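Local coordinates for protein restriction endonuclease PacI (PDB 3M7K) that probably cleaves double-stranded DNA at a rare eight-base-pair target, as an HNH restriction endonuclease with a beta-beta-alpha-metal active site, at residues 12-17 and 56-61; 63-68 and 106-111. All coordinates share one frame; numbering follows the deposited sequence.

Contact 1: 12-17 and 56-61. With nucleotides of chain C.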
loop_
_atom_site.group_PDB
_atom_site.type_symbol
_atom_site.label_atom_id
_atom_site.label_comp_id
_atom_site.label_asym_id
_atom_site.label_seq_id
_atom_site.Cartn_x
_atom_site.Cartn_y
_atom_site.Cartn_z
ATOM N N ALA A 12 30.053 -4.813 12.036
ATOM C CA ALA A 12 29.678 -3.742 12.972
ATOM C C ALA A 12 28.313 -3.928 13.623
ATOM O O ALA A 12 27.455 -4.656 13.106
ATOM C CB ALA A 12 29.729 -2.412 12.290
ATOM N N ALA A 13 28.112 -3.232 14.740
ATOM C CA ALA A 13 26.839 -3.243 15.457
ATOM C C ALA A 13 25.625 -2.970 14.563
ATOM O O ALA A 13 24.565 -3.553 14.790
ATOM C CB ALA A 13 26.868 -2.251 16.600
ATOM N N ASP A 14 25.775 -2.097 13.560
ATOM C CA ASP A 14 24.636 -1.723 12.678
ATOM C C ASP A 14 24.212 -2.846 11.705
ATOM O O ASP A 14 23.213 -2.725 10.988
ATOM C CB ASP A 14 24.876 -0.382 11.956
ATOM C CG ASP A 14 26.027 -0.430 10.952
ATOM O OD1 ASP A 14 26.859 -1.350 11.015
ATOM O OD2 ASP A 14 26.111 0.469 10.086
ATOM N N GLU A 15 24.966 -3.943 11.692
ATOM C CA GLU A 15 24.581 -5.110 10.891
ATOM C C GLU A 15 23.786 -6.122 11.744
ATOM O O GLU A 15 23.344 -7.159 11.247
ATOM C CB GLU A 15 25.825 -5.747 10.263
ATOM C CG GLU A 15 25.566 -6.429 8.930
ATOM C CD GLU A 15 25.060 -5.482 7.857
ATOM O OE1 GLU A 15 24.287 -5.933 6.995
ATOM O OE2 GLU A 15 25.438 -4.292 7.865
ATOM N N PHE A 16 23.583 -5.789 13.022
ATOM C CA PHE A 16 22.788 -6.612 13.933
ATOM C C PHE A 16 21.483 -5.941 14.393
ATOM O O PHE A 16 21.345 -4.721 14.312
ATOM C CB PHE A 16 23.652 -7.006 15.152
ATOM C CG PHE A 16 24.814 -7.909 14.802
ATOM C CD1 PHE A 16 26.084 -7.380 14.562
ATOM C CD2 PHE A 16 24.629 -9.283 14.684
ATOM C CE1 PHE A 16 27.159 -8.211 14.219
ATOM C CE2 PHE A 16 25.690 -10.123 14.340
ATOM C CZ PHE A 16 26.962 -9.588 14.114
ATOM N N TYR A 17 20.540 -6.742 14.891
ATOM C CA TYR A 17 19.261 -6.231 15.412
ATOM C C TYR A 17 19.354 -5.707 16.846
ATOM O O TYR A 17 20.225 -6.116 17.591
ATOM C CB TYR A 17 18.209 -7.329 15.374
ATOM C CG TYR A 17 17.798 -7.746 13.981
ATOM C CD1 TYR A 17 18.179 -8.985 13.472
ATOM C CD2 TYR A 17 17.006 -6.907 13.177
ATOM C CE1 TYR A 17 17.791 -9.387 12.192
ATOM C CE2 TYR A 17 16.616 -7.301 11.887
ATOM C CZ TYR A 17 17.017 -8.539 11.413
ATOM O OH TYR A 17 16.642 -8.953 10.166
ATOM N N GLY A 56 25.193 -6.211 0.808
ATOM C CA GLY A 56 26.170 -5.295 1.362
ATOM C C GLY A 56 25.999 -5.035 2.849
ATOM O O GLY A 56 25.640 -5.925 3.636
ATOM N N LEU A 57 26.242 -3.789 3.225
ATOM C CA LEU A 57 26.240 -3.407 4.627
ATOM C C LEU A 57 25.286 -2.262 4.901
ATOM O O LEU A 57 25.021 -1.424 4.030
ATOM C CB LEU A 57 27.647 -3.027 5.068
ATOM C CG LEU A 57 28.684 -4.152 5.012
ATOM C CD1 LEU A 57 30.043 -3.577 5.260
ATOM C CD2 LEU A 57 28.353 -5.297 6.016
ATOM N N SER A 58 24.810 -2.220 6.140
ATOM C CA SER A 58 23.712 -1.348 6.562
ATOM C C SER A 58 23.819 0.122 6.155
ATOM O O SER A 58 22.820 0.732 5.741
ATOM C CB SER A 58 23.557 -1.432 8.067
ATOM O OG SER A 58 22.323 -0.874 8.469
ATOM N N ALA A 59 25.012 0.697 6.283
ATOM C CA ALA A 59 25.187 2.119 6.034
ATOM C C ALA A 59 25.128 2.431 4.548
ATOM O O ALA A 59 24.929 3.578 4.157
ATOM C CB ALA A 59 26.504 2.623 6.653
ATOM N N GLN A 60 25.285 1.412 3.715
ATOM C CA GLN A 60 25.183 1.610 2.269
ATOM C C GLN A 60 23.788 1.339 1.718
ATOM O O GLN A 60 23.480 1.716 0.588
ATOM C CB GLN A 60 26.228 0.759 1.528
ATOM C CG GLN A 60 27.661 0.974 2.010
ATOM C CD GLN A 60 27.979 2.437 2.204
ATOM O OE1 GLN A 60 28.239 2.895 3.333
ATOM N NE2 GLN A 60 27.950 3.194 1.100
ATOM N N ARG A 61 22.935 0.703 2.514
ATOM C CA ARG A 61 21.597 0.310 2.039
ATOM C C ARG A 61 20.580 1.462 2.025
ATOM O O ARG A 61 20.354 2.110 3.045
ATOM C CB ARG A 61 21.058 -0.876 2.847
ATOM C CG ARG A 61 21.753 -2.202 2.515
ATOM C CD ARG A 61 20.968 -3.387 3.048
ATOM N NE ARG A 61 21.018 -3.515 4.513
ATOM C CZ ARG A 61 21.982 -4.137 5.190
ATOM N NH1 ARG A 61 23.035 -4.667 4.553
ATOM N NH2 ARG A 61 21.906 -4.224 6.521
ATOM P P DA C 3 13.325 -7.170 10.180
ATOM O OP1 DA C 3 13.680 -5.731 10.248
ATOM O OP2 DA C 3 14.198 -8.101 9.416
ATOM O "O5'" DA C 3 13.185 -7.775 11.631
ATOM C "C5'" DA C 3 12.853 -6.970 12.744
ATOM C "C4'" DA C 3 12.619 -7.849 13.974
ATOM O "O4'" DA C 3 11.765 -8.960 13.602
ATOM C "C3'" DA C 3 13.843 -8.523 14.591
ATOM O "O3'" DA C 3 13.570 -8.809 15.957
ATOM C "C2'" DA C 3 13.947 -9.831 13.812
ATOM C "C1'" DA C 3 12.467 -10.193 13.681
ATOM N N9 DA C 3 12.135 -10.981 12.491
ATOM C C8 DA C 3 12.725 -10.935 11.258
ATOM N N7 DA C 3 12.187 -11.759 10.387
ATOM C C5 DA C 3 11.178 -12.397 11.112
ATOM C C6 DA C 3 10.215 -13.387 10.782
ATOM N N6 DA C 3 10.109 -13.961 9.582
ATOM N N1 DA C 3 9.344 -13.768 11.741
ATOM C C2 DA C 3 9.421 -13.218 12.960
ATOM N N3 DA C 3 10.270 -12.284 13.385
ATOM C C4 DA C 3 11.131 -11.917 12.404
ATOM P P DG C 4 14.599 -8.442 17.132
ATOM O OP1 DG C 4 14.743 -6.979 17.224
ATOM O OP2 DG C 4 15.818 -9.227 16.894
ATOM O "O5'" DG C 4 13.913 -9.038 18.445
ATOM C "C5'" DG C 4 12.501 -9.059 18.539
ATOM C "C4'" DG C 4 11.948 -10.468 18.434
ATOM O "O4'" DG C 4 12.360 -11.129 17.225
ATOM C "C3'" DG C 4 12.386 -11.440 19.520
ATOM O "O3'" DG C 4 11.369 -11.464 20.498
ATOM C "C2'" DG C 4 12.550 -12.791 18.807
ATOM C "C1'" DG C 4 11.980 -12.466 17.440
ATOM N N9 DG C 4 12.422 -13.225 16.279
ATOM C C8 DG C 4 13.588 -13.096 15.559
ATOM N N7 DG C 4 13.662 -13.913 14.543
ATOM C C5 DG C 4 12.471 -14.617 14.596
ATOM C C6 DG C 4 11.970 -15.635 13.765
ATOM O O6 DG C 4 12.498 -16.120 12.766
ATOM N N1 DG C 4 10.709 -16.081 14.167
ATOM C C2 DG C 4 10.011 -15.593 15.250
ATOM N N2 DG C 4 8.806 -16.129 15.496
ATOM N N3 DG C 4 10.470 -14.637 16.042
ATOM C C4 DG C 4 11.696 -14.203 15.655
HETATM O O HOH W 1 27.427 -0.354 7.851
#
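Glu15 and Ser58 bring their CA atoms within 5.8 Å of each other, where the 3-10 turn 13-15 meets the loop that follows helix 48-55. The Glu15 chain turns about CB-CG (chi2 61°), which brings CD round toward 56-61, and its carboxylate works from both oxygens. In a salt bridge, Glu15 OE1 takes two N-H groups of Arg61, from NH1 and NH2, each at 3.0 Å. Both bonds lie nearly in the guanidinium plane, which stands 83° from the carboxylate; NH1 reaches the syn lone pair of OE1, whereas NH2 comes from above the carboxylate plane. OE2 uses its syn lone pair for Ser58 N, 2.8 Å away. Alongside, Asp14 OD2 accepts from a water at 2.7 Å that in turn accepts from Ala59 N. An alanine in place of Glu15 would probably leave Ser58 N without its acceptor and the guanidinium held on this flank by much less. Beyond the turn, Tyr17 OH donates to OP2 of nucleotide DA3 of chain C at 2.7 Å. Arg61 NE also has a salt bridge to Glu70; bonds from NH1, NH2 and NE fix the guanidinium's rotation, and its charge would be likely to favour the ionised form of both carboxylates.

Contact 2: 63-68 and 106-111. With ZN (zinc ion), chain D; nucleotides of chain C.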
loop_
_atom_site.group_PDB
_atom_site.type_symbol
_atom_site.label_atom_id
_atom_site.label_comp_id
_atom_site.label_asym_id
_atom_site.label_seq_id
_atom_site.Cartn_x
_atom_site.Cartn_y
_atom_site.Cartn_z
ATOM N N CYS A 63 16.593 2.376 0.078
ATOM C CA CYS A 63 15.499 1.842 -0.709
ATOM C C CYS A 63 15.646 2.354 -2.140
ATOM O O CYS A 63 15.867 3.541 -2.352
ATOM C CB CYS A 63 14.168 2.311 -0.123
ATOM S SG CYS A 63 12.712 1.955 -1.175
ATOM N N GLY A 64 15.532 1.457 -3.108
ATOM C CA GLY A 64 15.703 1.793 -4.518
ATOM C C GLY A 64 14.544 2.560 -5.144
ATOM O O GLY A 64 14.635 2.968 -6.305
ATOM N N TYR A 65 13.451 2.739 -4.395
ATOM C CA TYR A 65 12.330 3.552 -4.847
ATOM C C TYR A 65 12.280 4.915 -4.189
ATOM O O TYR A 65 12.228 5.920 -4.895
ATOM C CB TYR A 65 10.990 2.829 -4.658
ATOM C CG TYR A 65 10.918 1.597 -5.507
ATOM C CD1 TYR A 65 10.882 0.325 -4.927
ATOM C CD2 TYR A 65 10.949 1.699 -6.910
ATOM C CE1 TYR A 65 10.829 -0.819 -5.727
ATOM C CE2 TYR A 65 10.915 0.569 -7.712
ATOM C CZ TYR A 65 10.849 -0.678 -7.116
ATOM O OH TYR A 65 10.814 -1.784 -7.912
ATOM N N CYS A 66 12.287 4.965 -2.855
ATOM C CA CYS A 66 12.149 6.253 -2.154
ATOM C C CYS A 66 13.465 6.841 -1.666
ATOM O O CYS A 66 13.498 7.995 -1.237
ATOM C CB CYS A 66 11.178 6.142 -0.978
ATOM S SG CYS A 66 11.805 5.160 0.422
ATOM N N GLY A 67 14.528 6.043 -1.678
ATOM C CA GLY A 67 15.859 6.544 -1.302
ATOM C C GLY A 67 16.096 6.561 0.194
ATOM O O GLY A 67 17.166 6.934 0.646
ATOM N N ILE A 68 15.127 6.133 0.992
ATOM C CA ILE A 68 15.346 6.192 2.433
ATOM C C ILE A 68 16.501 5.251 2.831
ATOM O O ILE A 68 16.637 4.166 2.264
ATOM C CB ILE A 68 14.064 5.891 3.232
ATOM C CG1 ILE A 68 14.228 6.385 4.681
ATOM C CG2 ILE A 68 13.715 4.374 3.184
ATOM C CD1 ILE A 68 12.941 6.461 5.436
ATOM N N ARG A 106 15.684 -5.781 -6.354
ATOM C CA ARG A 106 15.863 -4.382 -6.086
ATOM C C ARG A 106 15.731 -4.251 -4.573
ATOM O O ARG A 106 14.841 -4.874 -3.979
ATOM C CB ARG A 106 14.703 -3.674 -6.778
ATOM C CG ARG A 106 14.845 -2.230 -6.874
ATOM C CD ARG A 106 14.331 -1.756 -8.218
ATOM N NE ARG A 106 14.386 -0.324 -8.153
ATOM C CZ ARG A 106 13.994 0.511 -9.097
ATOM N NH1 ARG A 106 13.506 0.061 -10.246
ATOM N NH2 ARG A 106 14.093 1.807 -8.859
ATOM N N LEU A 107 16.585 -3.459 -3.927
ATOM C CA LEU A 107 16.410 -3.216 -2.495
ATOM C C LEU A 107 15.215 -2.306 -2.321
ATOM O O LEU A 107 15.057 -1.333 -3.072
ATOM C CB LEU A 107 17.648 -2.547 -1.911
ATOM C CG LEU A 107 18.079 -2.722 -0.468
ATOM C CD1 LEU A 107 18.293 -4.193 -0.047
ATOM C CD2 LEU A 107 19.360 -1.899 -0.291
ATOM N N ALA A 108 14.359 -2.630 -1.361
ATOM C CA ALA A 108 13.178 -1.813 -1.088
ATOM C C ALA A 108 12.806 -1.818 0.401
ATOM O O ALA A 108 12.853 -2.862 1.056
ATOM C CB ALA A 108 11.979 -2.289 -1.938
ATOM N N CYS A 109 12.400 -0.662 0.921
ATOM C CA CYS A 109 11.896 -0.603 2.283
ATOM C C CYS A 109 10.515 -1.247 2.284
ATOM O O CYS A 109 9.859 -1.364 1.223
ATOM C CB CYS A 109 11.822 0.857 2.805
ATOM S SG CYS A 109 10.454 1.913 2.130
ATOM N N PHE A 110 10.073 -1.702 3.442
ATOM C CA PHE A 110 8.800 -2.437 3.518
ATOM C C PHE A 110 7.592 -1.574 3.145
ATOM O O PHE A 110 6.559 -2.099 2.678
ATOM C CB PHE A 110 8.626 -3.029 4.918
ATOM C CG PHE A 110 7.618 -4.164 5.000
ATOM C CD1 PHE A 110 7.493 -5.095 3.966
ATOM C CD2 PHE A 110 6.818 -4.312 6.142
ATOM C CE1 PHE A 110 6.575 -6.131 4.037
ATOM C CE2 PHE A 110 5.911 -5.385 6.256
ATOM C CZ PHE A 110 5.787 -6.302 5.199
ATOM N N ILE A 111 7.709 -0.258 3.334
ATOM C CA ILE A 111 6.630 0.646 2.905
ATOM C C ILE A 111 6.486 0.619 1.374
ATOM O O ILE A 111 5.386 0.408 0.859
ATOM C CB ILE A 111 6.785 2.090 3.478
ATOM C CG1 ILE A 111 6.443 2.089 4.976
ATOM C CG2 ILE A 111 5.892 3.084 2.710
ATOM C CD1 ILE A 111 6.658 3.438 5.734
HETATM ZN ZN ZN D . 11.019 3.030 0.159
ATOM P P DA C 2 10.888 -7.220 4.066
ATOM O OP1 DA C 2 11.033 -5.749 4.041
ATOM O OP2 DA C 2 12.002 -8.067 3.584
ATOM O "O5'" DA C 2 10.480 -7.741 5.516
ATOM C "C5'" DA C 2 9.907 -6.818 6.473
ATOM C "C4'" DA C 2 10.138 -7.303 7.898
ATOM O "O4'" DA C 2 9.392 -8.525 8.125
ATOM C "C3'" DA C 2 11.572 -7.662 8.272
ATOM O "O3'" DA C 2 11.809 -7.305 9.661
ATOM C "C2'" DA C 2 11.672 -9.174 8.045
ATOM C "C1'" DA C 2 10.244 -9.638 8.359
ATOM N N9 DA C 2 9.706 -10.708 7.513
ATOM C C8 DA C 2 10.204 -11.241 6.351
ATOM N N7 DA C 2 9.464 -12.200 5.826
ATOM C C5 DA C 2 8.393 -12.290 6.703
ATOM C C6 DA C 2 7.237 -13.099 6.715
ATOM N N6 DA C 2 6.982 -14.003 5.762
ATOM N N1 DA C 2 6.354 -12.938 7.744
ATOM C C2 DA C 2 6.626 -12.031 8.691
ATOM N N3 DA C 2 7.688 -11.204 8.782
ATOM C C4 DA C 2 8.530 -11.387 7.744
ATOM O OP3 DT C 1 6.125 -11.763 -1.088
ATOM P P DT C 1 7.532 -11.335 -1.312
ATOM O OP1 DT C 1 7.919 -10.755 -2.592
ATOM O OP2 DT C 1 8.391 -12.468 -0.974
ATOM O "O5'" DT C 1 7.667 -10.215 -0.176
ATOM C "C5'" DT C 1 8.840 -9.793 0.397
ATOM C "C4'" DT C 1 8.468 -8.805 1.501
ATOM O "O4'" DT C 1 7.120 -9.049 1.956
ATOM C "C3'" DT C 1 9.359 -8.886 2.712
ATOM O "O3'" DT C 1 9.559 -7.578 3.255
ATOM C "C2'" DT C 1 8.566 -9.806 3.648
ATOM C "C1'" DT C 1 7.114 -9.450 3.316
ATOM N N1 DT C 1 6.244 -10.627 3.457
ATOM C C2 DT C 1 5.304 -10.647 4.462
ATOM O O2 DT C 1 5.130 -9.740 5.250
ATOM N N3 DT C 1 4.548 -11.782 4.525
ATOM C C4 DT C 1 4.646 -12.889 3.699
ATOM O O4 DT C 1 3.917 -13.858 3.862
ATOM C C5 DT C 1 5.647 -12.819 2.658
ATOM C C7 DT C 1 5.831 -13.977 1.705
ATOM C C6 DT C 1 6.397 -11.697 2.584
#
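Cys63 SG is gripped by three backbone N-H groups besides the zinc ion, which it binds at 2.4 Å. Cys109 N reaches it across the contact at 3.4 Å in a nearly straight bond (171°), while Tyr65 N and Cys66 N point at it from its own loop. These donors would probably ease the negative charge of the thiolate. Cys63 SG is anti to its backbone N (chi1 170°), which places it before the metal; Cys66 SG and Cys109 SG bind the ion as well, and Cys112 supplies the fourth sulfur. Cys66 SG further accepts from Ile68 N, and Ile68 CG2 packs on Cys109 CB. Strand and loop are joined by Gly64 N, which donates to Leu107 O at 2.8 Å. In return, Arg106 NH2 donates to Gly64 O at 2.9 Å; the oxygen lies near the guanidinium plane, but the donor comes from above the plane of the carbonyl. The guanidinium is offset toward the rim of the Tyr65 ring, 24° from parallel, NE over the ring face and CE2 over the centre of the guanidinium, 3.4 Å from Arg106 CZ; NH2 is also in a salt bridge with Asp126. Ala108 CB sits at the edge of the same ring, whose OH is hydrogen-bonded to Asp92, a magnesium ligand. Past the zinc, the Phe110 ring lays a face on C5' of DA2 of chain C. A Cys-X-X-Cys-Gly loop with N-H to sulfur bonds is a zinc knuckle; here it pins the strand-to-helix corner of the beta-beta-alpha-metal fold, whose helix also carries the magnesium ligand Asn113.

How the contacts relate
From the N terminus, the chain passes 12-17 soon after strand 10-11, then runs through helices 25-40 and 48-55 before 56-61 closes that loop in contact 1. Only His62 intervenes before 63-68 opens contact 2, which closes at 106-111 after helix 70-74 and strand 90-93. The two loops therefore follow in series, neither nested nor crossed. Contact 1 ties the N-terminal part, with its own four-cysteine zinc site, to the connection after helix 48-55; contact 2 ties the continuation of that connection to strand 105-108 and helix 110-116. Their centres lie about 15 Å apart, yet they touch directly, Arg61 CG packing 3.7 Å from Leu107 CD2.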